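Local atomic coordinates of PTS system, IIabc component (Clostridium difficile, PDB entry 3IPJ), a protein that probably serves as the EIIB domain of a membrane phosphotransferase system that takes up and phosphorylates a sugar, possibly trehalose, passing phosphate through a cysteine. Residues A[23-28]-A[82-87]; A[51-56]-A[63-68]. All coordinates share one frame; numbering follows the deposited sequence.

Contact 1: residues A[23-28]-A[82-87]; sequences ISITHC and MGLKTL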
loop_
_atom_site.group_PDB
_atom_site.type_symbol
_atom_site.label_atom_id
_atom_site.label_comp_id
_atom_site.label_asym_id
_atom_site.label_seq_id
_atom_site.Cartn_x
_atom_site.Cartn_y
_atom_site.Cartn_z
ATOM N N ILE A 23 4.128 -9.282 2.464
ATOM C CA ILE A 23 3.399 -10.561 2.610
ATOM C C ILE A 23 2.043 -10.457 1.884
ATOM O O ILE A 23 1.703 -11.308 1.033
ATOM C CB ILE A 23 3.177 -10.906 4.080
ATOM C CG1 ILE A 23 4.513 -11.080 4.801
ATOM C CG2 ILE A 23 2.271 -12.183 4.226
ATOM C CD1 ILE A 23 4.317 -11.298 6.270
ATOM N N SER A 24 1.271 -9.398 2.211
ATOM C CA SER A 24 -0.043 -9.171 1.624
ATOM C C SER A 24 -0.438 -7.725 1.906
ATOM O O SER A 24 0.239 -7.058 2.689
ATOM C CB SER A 24 -1.067 -10.158 2.238
ATOM O OG SER A 24 -1.134 -10.024 3.647
ATOM N N ILE A 25 -1.506 -7.248 1.235
ATOM C CA ILE A 25 -1.880 -5.882 1.235
ATOM C C ILE A 25 -3.369 -5.834 1.263
ATOM O O ILE A 25 -3.993 -6.610 0.573
ATOM C CB ILE A 25 -1.514 -5.197 -0.137
ATOM C CG1 ILE A 25 -0.073 -5.547 -0.545
ATOM C CG2 ILE A 25 -1.775 -3.668 -0.065
ATOM C CD1 ILE A 25 0.197 -5.585 -2.080
ATOM N N THR A 26 -3.941 -4.919 2.066
ATOM C CA THR A 26 -5.369 -4.554 1.995
ATOM C C THR A 26 -5.471 -3.070 2.310
ATOM O O THR A 26 -4.455 -2.348 2.277
ATOM C CB THR A 26 -6.236 -5.354 2.962
ATOM O OG1 THR A 26 -7.624 -5.170 2.602
ATOM C CG2 THR A 26 -5.905 -4.970 4.459
ATOM N N HIS A 27 -6.665 -2.612 2.645
ATOM C CA HIS A 27 -6.833 -1.210 2.945
ATOM C C HIS A 27 -8.033 -0.979 3.823
ATOM O O HIS A 27 -8.862 -1.853 3.948
ATOM C CB HIS A 27 -6.912 -0.352 1.626
ATOM C CG HIS A 27 -8.253 -0.407 0.947
ATOM N ND1 HIS A 27 -8.576 -1.343 -0.020
ATOM C CD2 HIS A 27 -9.363 0.335 1.139
ATOM C CE1 HIS A 27 -9.819 -1.161 -0.409
ATOM N NE2 HIS A 27 -10.322 -0.155 0.285
ATOM N N CYS A 28 -8.124 0.170 4.477
ATOM C CA CYS A 28 -9.392 0.555 5.124
ATOM C C CYS A 28 -9.850 1.840 4.406
ATOM O O CYS A 28 -9.481 2.098 3.242
ATOM C CB CYS A 28 -9.277 0.750 6.660
ATOM S SG CYS A 28 -8.101 2.084 7.163
ATOM N N MET A 82 -0.488 -5.296 -9.887
ATOM C CA MET A 82 0.929 -5.537 -9.757
ATOM C C MET A 82 1.201 -7.012 -9.400
ATOM O O MET A 82 2.328 -7.482 -9.490
ATOM C CB MET A 82 1.521 -4.567 -8.711
ATOM C CG MET A 82 1.632 -3.088 -9.153
ATOM S SD MET A 82 2.353 -2.016 -7.876
ATOM C CE MET A 82 2.125 -0.498 -8.735
ATOM N N GLY A 83 0.174 -7.752 -8.995
ATOM C CA GLY A 83 0.349 -9.165 -8.727
ATOM C C GLY A 83 0.696 -9.551 -7.288
ATOM O O GLY A 83 0.780 -10.734 -6.943
ATOM N N LEU A 84 0.926 -8.575 -6.420
ATOM C CA LEU A 84 1.220 -8.925 -5.036
ATOM C C LEU A 84 -0.063 -9.571 -4.480
ATOM O O LEU A 84 -1.133 -9.497 -5.123
ATOM C CB LEU A 84 1.658 -7.693 -4.241
ATOM C CG LEU A 84 2.713 -6.819 -4.952
ATOM C CD1 LEU A 84 2.228 -6.489 -6.294
ATOM C CD2 LEU A 84 2.948 -5.521 -4.284
ATOM N N LYS A 85 0.052 -10.254 -3.342
ATOM C CA LYS A 85 -1.079 -10.775 -2.613
ATOM C C LYS A 85 -1.885 -9.587 -2.030
ATOM O O LYS A 85 -1.557 -9.051 -0.976
ATOM C CB LYS A 85 -0.521 -11.692 -1.503
ATOM C CG LYS A 85 -1.469 -12.665 -0.820
ATOM C CD LYS A 85 -0.664 -13.697 0.051
ATOM C CE LYS A 85 -1.472 -14.241 1.294
ATOM N NZ LYS A 85 -2.665 -15.164 1.035
ATOM N N THR A 86 -2.925 -9.181 -2.730
ATOM C CA THR A 86 -3.849 -8.165 -2.247
ATOM C C THR A 86 -5.059 -8.902 -1.723
ATOM O O THR A 86 -5.457 -9.963 -2.231
ATOM C CB THR A 86 -4.197 -7.108 -3.350
ATOM O OG1 THR A 86 -4.690 -7.756 -4.556
ATOM C CG2 THR A 86 -2.951 -6.181 -3.660
ATOM N N LEU A 87 -5.662 -8.398 -0.682
ATOM C CA LEU A 87 -6.576 -9.303 -0.066
ATOM C C LEU A 87 -7.973 -8.763 -0.109
ATOM O O LEU A 87 -8.890 -9.553 -0.329
ATOM C CB LEU A 87 -6.089 -9.667 1.337
ATOM C CG LEU A 87 -4.736 -10.416 1.261
ATOM C CD1 LEU A 87 -4.149 -10.681 2.626
ATOM C CD2 LEU A 87 -4.906 -11.713 0.475
HETATM O O HOH W 1 2.353 -9.962 -1.801
#
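I25 brings CD1, the end of its longer branch, up to L84 and T86: CG1 stands beside the backbone N and anti to the carbonyl carbon (chi1 -47°), and CD1 then extends roughly anti to CA (chi2 150°). CD1 thus lands on L84 CB at 3.4 Å, a tight carbon pair. L84 CD2 lies 3.5 Å from I25 CD1; the two side chains cross at a slant. From the T86 side, CG2 approaches the same I25 CD1 at 3.6 Å. V79 of helix 71-79 meets both I25 and T86, and L32 of strand 31-36 touches I25, so this apolar patch joins the sheet to the helix layer. The backbones meet through a single beta bridge between I25 and T86. I25 N gives a weak, bent hydrogen bond to K85 O at 2.9 Å, and L87 N donates to I25 O at 2.7 Å, also bent at the hydrogen. CA-H groups of S24 and T86 add contacts to K85 O and I25 O, respectively. Strand 22-27 is an outermost strand of the antiparallel EIIB sheet, here bordered by the loop that follows helix 71-79. On the other side of strand 22-27, I23 and S24 both face M35 of strand 31-36 in a classic beta bulge. C28, predicted to be the phosphocysteine of the EIIB reaction, ends the 23-28 segment well away from the bridge. Beyond the bridge, K85 CB, CG and CD lie against I23 O and S24, with CB 3.4 Å from I23 O, and the amine end departs from them. A water donates to I23 O at 3.2 Å and accepts from K85 N at 2.8 Å.

Contact 2: residues A[51-56]-A[63-68]; sequences DEVKGV and YQIILG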
loop_
_atom_site.group_PDB
_atom_site.type_symbol
_atom_site.label_atom_id
_atom_site.label_comp_id
_atom_site.label_asym_id
_atom_site.label_seq_id
_atom_site.Cartn_x
_atom_site.Cartn_y
_atom_site.Cartn_z
ATOM N N ASP A 51 3.893 11.474 -2.673
ATOM C CA ASP A 51 2.640 12.195 -2.971
ATOM C C ASP A 51 1.432 11.548 -2.256
ATOM O O ASP A 51 1.248 10.299 -2.300
ATOM C CB ASP A 51 2.459 12.226 -4.502
ATOM C CG ASP A 51 1.329 13.130 -4.979
ATOM O OD1 ASP A 51 1.074 14.147 -4.303
ATOM O OD2 ASP A 51 0.718 12.831 -6.060
ATOM N N GLU A 52 0.658 12.399 -1.576
ATOM C CA GLU A 52 -0.573 12.022 -0.908
ATOM C C GLU A 52 -0.369 11.298 0.407
ATOM O O GLU A 52 -1.365 11.031 1.101
ATOM C CB GLU A 52 -1.495 11.159 -1.829
ATOM C CG GLU A 52 -2.111 11.899 -3.026
ATOM C CD GLU A 52 -2.604 13.320 -2.659
ATOM O OE1 GLU A 52 -3.265 13.532 -1.615
ATOM O OE2 GLU A 52 -2.314 14.260 -3.447
ATOM N N VAL A 53 0.871 10.948 0.762
ATOM C CA VAL A 53 1.048 10.208 2.050
ATOM C C VAL A 53 0.931 11.192 3.213
ATOM O O VAL A 53 1.730 12.113 3.345
ATOM C CB VAL A 53 2.361 9.441 2.156
ATOM C CG1 VAL A 53 2.461 8.821 3.571
ATOM C CG2 VAL A 53 2.485 8.375 1.025
ATOM N N LYS A 54 -0.076 11.000 4.072
ATOM C CA LYS A 54 -0.362 11.932 5.171
ATOM C C LYS A 54 0.505 11.586 6.396
ATOM O O LYS A 54 0.889 12.510 7.205
ATOM C CB LYS A 54 -1.833 11.862 5.538
ATOM C CG LYS A 54 -2.752 12.343 4.439
ATOM C CD LYS A 54 -4.177 12.286 4.978
ATOM C CE LYS A 54 -5.226 12.472 3.866
ATOM N NZ LYS A 54 -4.974 13.678 2.908
ATOM N N GLY A 55 0.782 10.285 6.564
ATOM C CA GLY A 55 1.673 9.815 7.612
ATOM C C GLY A 55 1.899 8.321 7.433
ATOM O O GLY A 55 1.363 7.700 6.496
ATOM N N VAL A 56 2.707 7.745 8.309
ATOM C CA VAL A 56 2.975 6.276 8.285
ATOM C C VAL A 56 3.025 5.794 9.698
ATOM O O VAL A 56 3.430 6.568 10.577
ATOM C CB VAL A 56 4.303 5.870 7.596
ATOM C CG1 VAL A 56 4.244 6.255 6.142
ATOM C CG2 VAL A 56 5.479 6.491 8.260
ATOM N N TYR A 63 2.389 -2.345 8.248
ATOM C CA TYR A 63 2.923 -1.044 7.833
ATOM C C TYR A 63 1.775 -0.211 7.169
ATOM O O TYR A 63 1.304 -0.560 6.101
ATOM C CB TYR A 63 4.069 -1.287 6.848
ATOM C CG TYR A 63 4.966 -0.087 6.704
ATOM C CD1 TYR A 63 5.978 0.138 7.618
ATOM C CD2 TYR A 63 4.767 0.853 5.679
ATOM C CE1 TYR A 63 6.809 1.230 7.509
ATOM C CE2 TYR A 63 5.568 1.976 5.549
ATOM C CZ TYR A 63 6.595 2.161 6.463
ATOM O OH TYR A 63 7.441 3.228 6.357
ATOM N N GLN A 64 1.320 0.880 7.820
ATOM C CA GLN A 64 0.099 1.542 7.429
ATOM C C GLN A 64 0.498 2.895 6.805
ATOM O O GLN A 64 1.274 3.658 7.407
ATOM C CB GLN A 64 -0.805 1.697 8.626
ATOM C CG GLN A 64 -1.002 0.354 9.304
ATOM C CD GLN A 64 -1.964 0.437 10.499
ATOM O OE1 GLN A 64 -2.619 1.462 10.707
ATOM N NE2 GLN A 64 -2.048 -0.648 11.295
ATOM N N ILE A 65 -0.008 3.166 5.598
ATOM C CA ILE A 65 0.291 4.401 4.931
ATOM C C ILE A 65 -1.003 5.142 4.830
ATOM O O ILE A 65 -1.944 4.655 4.193
ATOM C CB ILE A 65 0.767 4.120 3.527
ATOM C CG1 ILE A 65 2.049 3.253 3.623
ATOM C CG2 ILE A 65 0.933 5.404 2.733
ATOM C CD1 ILE A 65 1.805 1.839 3.282
ATOM N N ILE A 66 -1.079 6.306 5.483
ATOM C CA ILE A 66 -2.339 7.056 5.494
ATOM C C ILE A 66 -2.426 7.857 4.183
ATOM O O ILE A 66 -1.579 8.719 3.921
ATOM C CB ILE A 66 -2.463 8.038 6.646
ATOM C CG1 ILE A 66 -2.024 7.402 7.982
ATOM C CG2 ILE A 66 -3.906 8.566 6.689
ATOM C CD1 ILE A 66 -1.933 8.439 9.167
ATOM N N LEU A 67 -3.436 7.548 3.361
ATOM C CA LEU A 67 -3.639 8.233 2.079
ATOM C C LEU A 67 -4.934 9.084 2.063
ATOM O O LEU A 67 -5.049 10.019 1.249
ATOM C CB LEU A 67 -3.664 7.176 0.947
ATOM C CG LEU A 67 -2.287 6.581 0.677
ATOM C CD1 LEU A 67 -2.457 5.357 -0.115
ATOM C CD2 LEU A 67 -1.446 7.563 -0.154
ATOM N N GLY A 68 -5.881 8.801 2.950
ATOM C CA GLY A 68 -7.121 9.563 2.976
ATOM C C GLY A 68 -8.182 8.826 2.166
ATOM O O GLY A 68 -7.890 7.931 1.338
HETATM O O HOH W 2 -6.484 12.364 0.797
#
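Y63 and V56 meet within the beta hairpin of strands 55-59 and 62-66: the Y63 OH lies 4.3 Å from V56 CG2 while hydrogen-bonded to D44. At Q64 the backbone does the work, its O receiving a CA-H contact from V56 CA at 3.2 Å; its OE1 is hydrogen-bonded to R31, and the side chain lies about 7 Å from that of C28, the predicted phosphocysteine. I65 pairs with V56 as an antiparallel non-hydrogen-bonded pair and sets its CG2 against V53, at 3.8 Å from V53 CG2. With V53 CG1 anti to the backbone N (chi1 176°) and CG2 beside that N, both methyls reach I65 CG2; V53 and I65 cross at a slant. I66 N then donates to G55 O at 3.0 Å, and I66 O accepts an almost straight bond (174°) from K54 N at 2.7 Å. The I66 side chain passes over G55 and crosses K54 at about a right angle. L67 brings CD2 to E52 O at 3.7 Å, and V72 and V75 of helix 71-79 pack on L67; E52 itself pairs with K5 in a salt bridge. G68 CA packs against K54 CE. There K54 NZ donates to a water at 2.9 Å, which in turn donates to L67 O at 2.8 Å.

Contacts 1 and 2 both reach the same four-stranded antiparallel sheet but at its two outermost strands, 22-27 and 55-59, on opposite sides of the chain's centre; their centres are about 16 Å apart and they do not touch. Each is partly buried. Contact 1 fastens a loop to an edge strand with one bridge of bent backbone bonds and an isoleucine-centred patch, whereas contact 2 joins two neighbouring strands and the approach to one of them, with straighter bonds and a larger buried area. Helix 71-79 packs on apolar side chains of both. An exposed lysine, K85 or K54, borders each, and a water spans each pair of segments. Both segments of contact 2 fall between those of contact 1 in sequence.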